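Local coordinates for aerolysin-like protein (Bombina maxima, PDB 6LH8), which belongs to the aerolysin-like pore-forming proteins and probably forms, or regulates the formation of, membrane pores in the endolysosomal system of toad cells, at residues T49-L54 with I140-S145; D23-S28 with V113-N118; V7-E12 with T122-E127. One frame throughout, in Å; residues are numbered along the deposited sequence.

Contact 1. Residues T49-L54 with I140-S145; sequences THNITL and ICQSQS
Two N-H groups of Asn51 converge on the backbone oxygen of Ile140: Asn51 N donates to Ile140 O at 2.8 Å, and Asn51 ND2 adds a second bond to Ile140 O at 3.2 Å. The backbone donor lies in the carbonyl plane, whereas the side-chain donor sits above it. ND2 also donates to Gln142 OE1 at 3.1 Å, again from above the acceptor's plane, so this one amide nitrogen links the main chain of Ile140 to the side chain of Gln142. The Asn51 and Gln142 side chains cross at about a right angle, with their amide planes turned 73° apart. A bend at chi2 of Gln142 (130°) turns CD toward strand 41-53, and OE1 rests 3.4 Å from Thr49 CG2. At the other end of the Asn51 amide, OD1 bonds to Ser90 OG, and the amide thereby spans three strands.

Strands 41-53 and 133-154 are antiparallel neighbours inside the long five-stranded sheet, an elongated beta architecture characteristic of aerolysin-like proteins. Thr49 with Gln142 and Asn51 with Ile140 are hydrogen-bonded pairs; between them His50 with Cys141 is a non-hydrogen-bonded one. The Thr49-Gln142 pair closes with Thr49 N to Gln142 O at 2.8 Å and Gln142 N to Thr49 O at 2.8 Å.

On the buried face, Cys141 SG approaches the His50 ring obliquely, 4.2 Å from CE1. Both ring nitrogens of His50 are engaged, ND1 with Tyr139 OH and NE2 with Glu93 OE1, which should hold the rotation of the imidazole. Back on the Asn51 face, Thr53 CG2 meets Ile140 CD1 at 3.9 Å, the two side chains crossing at about a right angle, while Thr53 OG1 bonds to Thr138 O.

Contact 2. Residues D23-S28 with V113-N118; sequences DEMVAS and VILTRN
Met25 pairs with Val113, Glu24 with Ile114 and Asp23 with Leu115 along two antiparallel strands whose directions differ by 169°. The Met25-Val113 pair has both its bonds, Val113 N to Met25 O at 2.8 Å and Met25 N to Val113 O at 2.9 Å. At the Asp23 end the pair is lopsided: Leu115 N reaches Asp23 O at 2.9 Å, but the return bond from Asp23 N to Leu115 O is weak at 3.5 Å. These pairs join the edge strand 4-28 to strand 110-130 toward one end of the long aerolysin-like sheet.

Glu24 and Ile114 lie side by side on one face and point the same way. Ile114 CG1 is anti to its carbonyl carbon, and chi2 of -71° then places CD1 beside the aliphatic root of the glutamate, 3.8 Å from Glu24 CB. The carboxylate beyond it is engaged by Lys21 through OE1, which also brushes Ile114 CD1.

The face of Asp23, Met25, Val113 and Leu115 is the more apolar one. Met25 CB lies 4.4 Å from Val113 CB. On the diagonal, Met25 SD meets Leu115 CD1 at 4.3 Å. That methyl also touches the aspartate stem, with Leu115 CD1 4.1 Å from Asp23 CB. The buried Val113 is backed by Phe37, Pro102 and Ala149.

Asp23 sends its two carboxylate oxygens different ways: OD1 takes a weak bond from Glu24 N, and OD2 forms a salt bridge to Arg42. Across the pairing, then, the acids meet the facing strand mostly through CB and main chain while basic residues outside engage the carboxylates; Lys21 and Arg42, the salt-bridge partners, would be expected to stabilise their charged forms.

Contact 3. Residues V7-E12 with T122-E127; sequences VLWDKE and TSAPVE
Leu8 crosses the ring of Pro125 at about a right angle, its CD1 methyl 3.9 Å from Pro125 CB and 3.8 Å from Glu127 OE2. With CG anti to the carbonyl carbon (chi1 -47°), CG itself comes close to Pro125 CB. From the other side of the turn Lys11 brings its CB to 3.6 Å from Pro125 CD, so the pyrrolidine ring is covered by two residues of segment 7-12. A nearly straight backbone bond, Leu8 N to Pro125 O at 2.9 Å and 172°, ties the two segments together.

Val7 works with both methyls. Its CG1 lies over the centre of the Trp9 ring, 3.3 Å above the plane, and also touches Ala124 CB, which approaches the indole obliquely near CE3. Its CG2 meets Val126 CG2 at 4.1 Å, the two valines crossing at a slant.

At the other end Glu12 stretches out beside Thr122. With CG anti to the backbone N and the chain extended beyond it, the carboxylate passes the threonine's CB and CG2 and turns OE1 to a water. This water donates to Glu12 OE1 at 2.9 Å and is hydrogen-bonded to Thr122 OG1 at 2.8 Å. Glu12 OE1 also forms a salt bridge with Lys71, giving the charge a direct partner.

Between Val7 and Glu12 the main chain leaves the sheet: Leu8 is the centre of an inverse gamma turn, and a short 3-10 segment at Trp9-Asp10 follows. Antiparallel pairing stops after Val7 with Val126 and resumes where Ile13 bonds to Ser123, while strand 110-130 runs on unbroken. It is a short loop that interrupts edge strand 4-28, longer than a classic beta bulge, in the aerolysin-like sheet.

Overall arrangement
All three contacts belong to one antiparallel sheet in the order 4-28, 110-130, 133-154, 41-53, 90-100. Contacts 2 and 3 both join strand 4-28 to strand 110-130, yet their centres are about 35 Å apart, on opposite sides of the chain's centre. Contact 1 pairs 133-154 with 41-53; its centre is about 12 Å from that of contact 3, which it meets through Cys141 and Thr122, and about 27 Å from that of contact 2, touched through Ser145 and Asn118. Along the chain both segments of contact 2 fall between those of contact 3, and the segments of contact 1 alternate with both. Late strands insert between early ones, knitting the elongated body expected of an aerolysin-like protein.

Contact 1. Residues T49-L54 with I140-S145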
loop_
_atom_site.group_PDB
_atom_site.type_symbol
_atom_site.label_atom_id
_atom_site.label_comp_id
_atom_site.label_asym_id
_atom_site.label_seq_id
_atom_site.Cartn_x
_atom_site.Cartn_y
_atom_site.Cartn_z
ATOM N N THR A 49 -4.098 0.204 1.685
ATOM C CA THR A 49 -5.313 0.364 2.469
ATOM C C THR A 49 -5.745 1.823 2.432
ATOM O O THR A 49 -4.937 2.716 2.705
ATOM C CB THR A 49 -5.113 -0.115 3.901
ATOM O OG1 THR A 49 -4.859 -1.531 3.887
ATOM C CG2 THR A 49 -6.370 0.141 4.727
ATOM N N HIS A 50 -7.012 2.052 2.094
ATOM C CA HIS A 50 -7.584 3.391 1.993
ATOM C C HIS A 50 -8.594 3.606 3.110
ATOM O O HIS A 50 -9.507 2.799 3.281
ATOM C CB HIS A 50 -8.266 3.580 0.641
ATOM C CG HIS A 50 -7.378 3.277 -0.528
ATOM N ND1 HIS A 50 -6.482 4.187 -1.041
ATOM C CD2 HIS A 50 -7.253 2.155 -1.277
ATOM C CE1 HIS A 50 -5.843 3.640 -2.063
ATOM N NE2 HIS A 50 -6.301 2.412 -2.231
ATOM N N ASN A 51 -8.465 4.717 3.833
ATOM C CA ASN A 51 -9.340 4.997 4.962
ATOM C C ASN A 51 -9.886 6.409 4.872
ATOM O O ASN A 51 -9.227 7.311 4.357
ATOM C CB ASN A 51 -8.591 4.837 6.283
ATOM C CG ASN A 51 -7.774 3.572 6.321
ATOM O OD1 ASN A 51 -8.249 2.559 6.813
ATOM N ND2 ASN A 51 -6.542 3.615 5.763
ATOM N N ILE A 52 -11.096 6.602 5.397
ATOM C CA ILE A 52 -11.671 7.933 5.547
ATOM C C ILE A 52 -12.043 8.108 7.013
ATOM O O ILE A 52 -12.535 7.174 7.650
ATOM C CB ILE A 52 -12.874 8.172 4.603
ATOM C CG1 ILE A 52 -13.159 9.666 4.466
ATOM C CG2 ILE A 52 -14.130 7.407 5.027
ATOM C CD1 ILE A 52 -12.152 10.385 3.558
ATOM N N THR A 53 -11.694 9.264 7.573
ATOM C CA THR A 53 -11.935 9.563 8.982
ATOM C C THR A 53 -12.660 10.897 9.063
ATOM O O THR A 53 -12.391 11.795 8.265
ATOM C CB THR A 53 -10.630 9.621 9.802
ATOM O OG1 THR A 53 -9.738 10.608 9.270
ATOM C CG2 THR A 53 -9.915 8.265 9.796
ATOM N N LEU A 54 -13.611 11.012 9.995
ATOM C CA LEU A 54 -14.356 12.253 10.147
ATOM C C LEU A 54 -14.230 12.769 11.567
ATOM O O LEU A 54 -13.988 11.982 12.491
ATOM C CB LEU A 54 -15.844 12.062 9.819
ATOM C CG LEU A 54 -16.231 12.169 8.347
ATOM C CD1 LEU A 54 -15.842 10.878 7.611
ATOM C CD2 LEU A 54 -17.726 12.494 8.146
ATOM N N ILE A 140 -6.623 8.628 4.542
ATOM C CA ILE A 140 -5.365 7.998 4.933
ATOM C C ILE A 140 -5.090 6.846 3.978
ATOM O O ILE A 140 -5.974 6.016 3.717
ATOM C CB ILE A 140 -5.402 7.481 6.387
ATOM C CG1 ILE A 140 -5.740 8.601 7.381
ATOM C CG2 ILE A 140 -4.068 6.835 6.751
ATOM C CD1 ILE A 140 -6.165 8.087 8.757
ATOM N N CYS A 141 -3.865 6.803 3.452
ATOM C CA CYS A 141 -3.397 5.756 2.553
ATOM C C CYS A 141 -2.230 5.028 3.212
ATOM O O CYS A 141 -1.219 5.645 3.535
ATOM C CB CYS A 141 -2.939 6.344 1.213
ATOM S SG CYS A 141 -2.493 5.042 0.038
ATOM N N GLN A 142 -2.373 3.730 3.426
ATOM C CA GLN A 142 -1.281 2.886 3.923
ATOM C C GLN A 142 -0.865 2.001 2.763
ATOM O O GLN A 142 -1.565 1.039 2.441
ATOM C CB GLN A 142 -1.720 2.053 5.117
ATOM C CG GLN A 142 -1.882 2.861 6.379
ATOM C CD GLN A 142 -3.198 2.622 7.076
ATOM O OE1 GLN A 142 -4.096 1.954 6.549
ATOM N NE2 GLN A 142 -3.328 3.177 8.277
ATOM N N SER A 143 0.265 2.327 2.133
ATOM C CA SER A 143 0.668 1.655 0.902
ATOM C C SER A 143 1.943 0.836 1.075
ATOM O O SER A 143 2.803 1.132 1.912
ATOM C CB SER A 143 0.861 2.650 -0.258
ATOM O OG SER A 143 1.651 3.751 0.142
ATOM N N GLN A 144 2.045 -0.209 0.255
ATOM C CA GLN A 144 3.225 -1.050 0.142
ATOM C C GLN A 144 3.667 -1.064 -1.313
ATOM O O GLN A 144 2.834 -1.201 -2.216
ATOM C CB GLN A 144 2.938 -2.490 0.596
ATOM C CG GLN A 144 2.329 -2.636 1.989
ATOM C CD GLN A 144 2.073 -4.085 2.349
ATOM O OE1 GLN A 144 1.798 -4.909 1.477
ATOM N NE2 GLN A 144 2.165 -4.409 3.640
ATOM N N SER A 145 4.965 -0.917 -1.542
ATOM C CA SER A 145 5.525 -0.999 -2.881
ATOM C C SER A 145 5.789 -2.451 -3.275
ATOM O O SER A 145 5.646 -3.379 -2.477
ATOM C CB SER A 145 6.825 -0.212 -2.960
ATOM O OG SER A 145 7.898 -0.980 -2.416
#

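Contact 2. Residues D23-S28 with V113-N118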
loop_
_atom_site.group_PDB
_atom_site.type_symbol
_atom_site.label_atom_id
_atom_site.label_comp_id
_atom_site.label_asym_id
_atom_site.label_seq_id
_atom_site.Cartn_x
_atom_site.Cartn_y
_atom_site.Cartn_z
ATOM N N ASP A 23 12.263 -10.190 4.361
ATOM C CA ASP A 23 12.859 -11.492 4.657
ATOM C C ASP A 23 14.273 -11.521 4.097
ATOM O O ASP A 23 14.658 -10.664 3.298
ATOM C CB ASP A 23 12.029 -12.648 4.068
ATOM C CG ASP A 23 12.322 -13.984 4.751
ATOM O OD1 ASP A 23 13.017 -13.983 5.785
ATOM O OD2 ASP A 23 11.847 -15.030 4.267
ATOM N N GLU A 24 15.039 -12.532 4.528
ATOM C CA GLU A 24 16.317 -12.888 3.932
ATOM C C GLU A 24 16.357 -14.395 3.688
ATOM O O GLU A 24 15.769 -15.175 4.440
ATOM C CB GLU A 24 17.497 -12.471 4.813
ATOM C CG GLU A 24 17.521 -13.132 6.182
ATOM C CD GLU A 24 18.826 -12.890 6.927
ATOM O OE1 GLU A 24 19.488 -11.859 6.662
ATOM O OE2 GLU A 24 19.180 -13.733 7.787
ATOM N N MET A 25 17.035 -14.796 2.610
ATOM C CA MET A 25 17.273 -16.207 2.306
ATOM C C MET A 25 18.759 -16.386 2.022
ATOM O O MET A 25 19.312 -15.667 1.188
ATOM C CB MET A 25 16.447 -16.671 1.090
ATOM C CG MET A 25 14.955 -16.342 1.145
ATOM S SD MET A 25 14.063 -16.645 -0.406
ATOM C CE MET A 25 13.870 -18.423 -0.332
ATOM N N VAL A 26 19.406 -17.348 2.696
ATOM C CA VAL A 26 20.851 -17.523 2.563
ATOM C C VAL A 26 21.187 -18.935 2.085
ATOM O O VAL A 26 20.481 -19.901 2.393
ATOM C CB VAL A 26 21.580 -17.207 3.887
ATOM C CG1 VAL A 26 21.386 -18.326 4.902
ATOM C CG2 VAL A 26 23.051 -16.963 3.627
ATOM N N ALA A 27 22.277 -19.047 1.315
ATOM C CA ALA A 27 22.762 -20.333 0.816
ATOM C C ALA A 27 24.253 -20.238 0.503
ATOM O O ALA A 27 24.761 -19.162 0.170
ATOM C CB ALA A 27 21.988 -20.771 -0.433
ATOM N N SER A 28 24.943 -21.384 0.587
ATOM C CA SER A 28 26.389 -21.464 0.394
ATOM C C SER A 28 26.750 -22.597 -0.562
ATOM O O SER A 28 26.066 -23.624 -0.621
ATOM C CB SER A 28 27.121 -21.670 1.727
ATOM O OG SER A 28 26.944 -20.559 2.592
ATOM N N VAL A 113 19.923 -13.408 -0.337
ATOM C CA VAL A 113 18.859 -12.609 -0.936
ATOM C C VAL A 113 18.205 -11.804 0.178
ATOM O O VAL A 113 17.675 -12.381 1.131
ATOM C CB VAL A 113 17.808 -13.478 -1.648
ATOM C CG1 VAL A 113 16.948 -12.608 -2.543
ATOM C CG2 VAL A 113 18.462 -14.590 -2.448
ATOM N N ILE A 114 18.222 -10.479 0.043
ATOM C CA ILE A 114 17.569 -9.562 0.972
ATOM C C ILE A 114 16.356 -8.995 0.255
ATOM O O ILE A 114 16.490 -8.391 -0.817
ATOM C CB ILE A 114 18.504 -8.427 1.422
ATOM C CG1 ILE A 114 19.800 -8.992 2.005
ATOM C CG2 ILE A 114 17.764 -7.504 2.423
ATOM C CD1 ILE A 114 19.630 -9.662 3.336
ATOM N N LEU A 115 15.174 -9.208 0.827
ATOM C CA LEU A 115 13.919 -8.786 0.221
ATOM C C LEU A 115 13.393 -7.561 0.960
ATOM O O LEU A 115 13.159 -7.627 2.169
ATOM C CB LEU A 115 12.904 -9.930 0.270
ATOM C CG LEU A 115 13.443 -11.120 -0.527
ATOM C CD1 LEU A 115 13.158 -12.437 0.163
ATOM C CD2 LEU A 115 12.855 -11.111 -1.917
ATOM N N THR A 116 13.217 -6.445 0.244
ATOM C CA THR A 116 12.744 -5.210 0.869
ATOM C C THR A 116 11.600 -4.597 0.077
ATOM O O THR A 116 11.438 -4.852 -1.116
ATOM C CB THR A 116 13.847 -4.147 0.979
ATOM O OG1 THR A 116 14.370 -3.863 -0.328
ATOM C CG2 THR A 116 14.954 -4.596 1.902
ATOM N N ARG A 117 10.812 -3.758 0.756
ATOM C CA ARG A 117 9.831 -2.933 0.056
ATOM C C ARG A 117 9.607 -1.641 0.826
ATOM O O ARG A 117 9.818 -1.573 2.039
ATOM C CB ARG A 117 8.505 -3.668 -0.161
ATOM C CG ARG A 117 7.726 -3.989 1.072
ATOM C CD ARG A 117 6.399 -4.684 0.712
ATOM N NE ARG A 117 5.824 -5.372 1.868
ATOM C CZ ARG A 117 4.932 -6.354 1.788
ATOM N NH1 ARG A 117 4.505 -6.784 0.602
ATOM N NH2 ARG A 117 4.458 -6.906 2.896
ATOM N N ASN A 118 9.164 -0.617 0.102
ATOM C CA ASN A 118 8.772 0.643 0.724
ATOM C C ASN A 118 7.381 0.501 1.313
ATOM O O ASN A 118 6.507 -0.138 0.725
ATOM C CB ASN A 118 8.767 1.788 -0.296
ATOM C CG ASN A 118 10.153 2.114 -0.838
ATOM O OD1 ASN A 118 11.157 1.999 -0.134
ATOM N ND2 ASN A 118 10.206 2.543 -2.097
#

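Contact 3. Residues V7-E12 with T122-E127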
loop_
_atom_site.group_PDB
_atom_site.type_symbol
_atom_site.label_atom_id
_atom_site.label_comp_id
_atom_site.label_asym_id
_atom_site.label_seq_id
_atom_site.Cartn_x
_atom_site.Cartn_y
_atom_site.Cartn_z
ATOM N N VAL A 7 -10.510 15.960 -2.889
ATOM C CA VAL A 7 -9.352 15.697 -2.036
ATOM C C VAL A 7 -8.329 16.800 -2.269
ATOM O O VAL A 7 -8.039 17.149 -3.421
ATOM C CB VAL A 7 -8.743 14.313 -2.322
ATOM C CG1 VAL A 7 -7.556 14.065 -1.388
ATOM C CG2 VAL A 7 -9.780 13.226 -2.141
ATOM N N LEU A 8 -7.794 17.364 -1.175
ATOM C CA LEU A 8 -6.784 18.427 -1.255
ATOM C C LEU A 8 -5.394 17.793 -1.247
ATOM O O LEU A 8 -4.660 17.811 -0.256
ATOM C CB LEU A 8 -6.954 19.429 -0.121
ATOM C CG LEU A 8 -8.376 19.955 0.149
ATOM C CD1 LEU A 8 -8.372 21.046 1.200
ATOM C CD2 LEU A 8 -9.043 20.451 -1.141
ATOM N N TRP A 9 -5.024 17.250 -2.410
ATOM C CA TRP A 9 -3.766 16.524 -2.523
ATOM C C TRP A 9 -2.566 17.427 -2.273
ATOM O O TRP A 9 -1.519 16.950 -1.810
ATOM C CB TRP A 9 -3.663 15.884 -3.905
ATOM C CG TRP A 9 -4.662 14.802 -4.182
ATOM C CD1 TRP A 9 -5.611 14.795 -5.167
ATOM C CD2 TRP A 9 -4.796 13.553 -3.485
ATOM N NE1 TRP A 9 -6.336 13.620 -5.116
ATOM C CE2 TRP A 9 -5.851 12.842 -4.098
ATOM C CE3 TRP A 9 -4.136 12.973 -2.397
ATOM C CZ2 TRP A 9 -6.256 11.578 -3.661
ATOM C CZ3 TRP A 9 -4.536 11.710 -1.970
ATOM C CH2 TRP A 9 -5.586 11.030 -2.603
ATOM N N ASP A 10 -2.687 18.734 -2.558
ATOM C CA ASP A 10 -1.539 19.596 -2.291
ATOM C C ASP A 10 -1.296 19.788 -0.801
ATOM O O ASP A 10 -0.244 20.321 -0.427
ATOM C CB ASP A 10 -1.689 20.962 -2.978
ATOM C CG ASP A 10 -2.821 21.797 -2.418
ATOM O OD1 ASP A 10 -3.879 21.234 -2.065
ATOM O OD2 ASP A 10 -2.665 23.034 -2.361
ATOM N N LYS A 11 -2.236 19.375 0.051
ATOM C CA LYS A 11 -2.085 19.436 1.498
ATOM C C LYS A 11 -1.688 18.091 2.104
ATOM O O LYS A 11 -1.781 17.924 3.328
ATOM C CB LYS A 11 -3.380 19.931 2.142
ATOM C CG LYS A 11 -3.724 21.387 1.832
ATOM C CD LYS A 11 -2.672 22.317 2.435
ATOM C CE LYS A 11 -2.993 23.789 2.190
ATOM N NZ LYS A 11 -1.807 24.668 2.444
ATOM N N GLU A 12 -1.248 17.143 1.274
ATOM C CA GLU A 12 -0.912 15.797 1.733
ATOM C C GLU A 12 0.219 15.822 2.755
ATOM O O GLU A 12 1.197 16.561 2.606
ATOM C CB GLU A 12 -0.510 14.929 0.541
ATOM C CG GLU A 12 -0.062 13.521 0.919
ATOM C CD GLU A 12 0.098 12.620 -0.281
ATOM O OE1 GLU A 12 -0.929 12.213 -0.861
ATOM O OE2 GLU A 12 1.255 12.316 -0.640
ATOM N N THR A 122 0.353 8.119 4.043
ATOM C CA THR A 122 0.094 9.505 3.681
ATOM C C THR A 122 -1.350 9.824 4.033
ATOM O O THR A 122 -2.183 8.928 4.171
ATOM C CB THR A 122 0.337 9.770 2.193
ATOM O OG1 THR A 122 -0.477 8.880 1.402
ATOM C CG2 THR A 122 1.814 9.571 1.850
ATOM N N SER A 123 -1.637 11.109 4.215
ATOM C CA SER A 123 -2.987 11.520 4.580
ATOM C C SER A 123 -3.268 12.877 3.945
ATOM O O SER A 123 -2.341 13.643 3.671
ATOM C CB SER A 123 -3.164 11.574 6.103
ATOM O OG SER A 123 -2.182 12.401 6.716
ATOM N N ALA A 124 -4.546 13.166 3.683
ATOM C CA ALA A 124 -4.875 14.437 3.038
ATOM C C ALA A 124 -6.276 14.876 3.448
ATOM O O ALA A 124 -7.108 14.040 3.808
ATOM C CB ALA A 124 -4.784 14.339 1.508
ATOM N N PRO A 125 -6.551 16.184 3.429
ATOM C CA PRO A 125 -7.916 16.655 3.695
ATOM C C PRO A 125 -8.868 16.297 2.565
ATOM O O PRO A 125 -8.494 16.229 1.395
ATOM C CB PRO A 125 -7.758 18.180 3.807
ATOM C CG PRO A 125 -6.260 18.444 3.869
ATOM C CD PRO A 125 -5.629 17.298 3.138
ATOM N N VAL A 126 -10.124 16.063 2.926
ATOM C CA VAL A 126 -11.162 15.756 1.944
ATOM C C VAL A 126 -12.325 16.695 2.210
ATOM O O VAL A 126 -12.980 16.598 3.255
ATOM C CB VAL A 126 -11.615 14.292 1.998
ATOM C CG1 VAL A 126 -12.584 14.026 0.867
ATOM C CG2 VAL A 126 -10.406 13.343 1.882
ATOM N N GLU A 127 -12.582 17.611 1.280
ATOM C CA GLU A 127 -13.711 18.511 1.437
ATOM C C GLU A 127 -14.975 17.797 0.967
ATOM O O GLU A 127 -15.030 17.277 -0.152
ATOM C CB GLU A 127 -13.456 19.829 0.693
ATOM C CG GLU A 127 -12.388 20.665 1.405
ATOM C CD GLU A 127 -12.167 22.040 0.803
ATOM O OE1 GLU A 127 -12.538 22.245 -0.370
ATOM O OE2 GLU A 127 -11.611 22.911 1.507
HETATM O O HOH W 1 -1.866 9.485 -0.962
#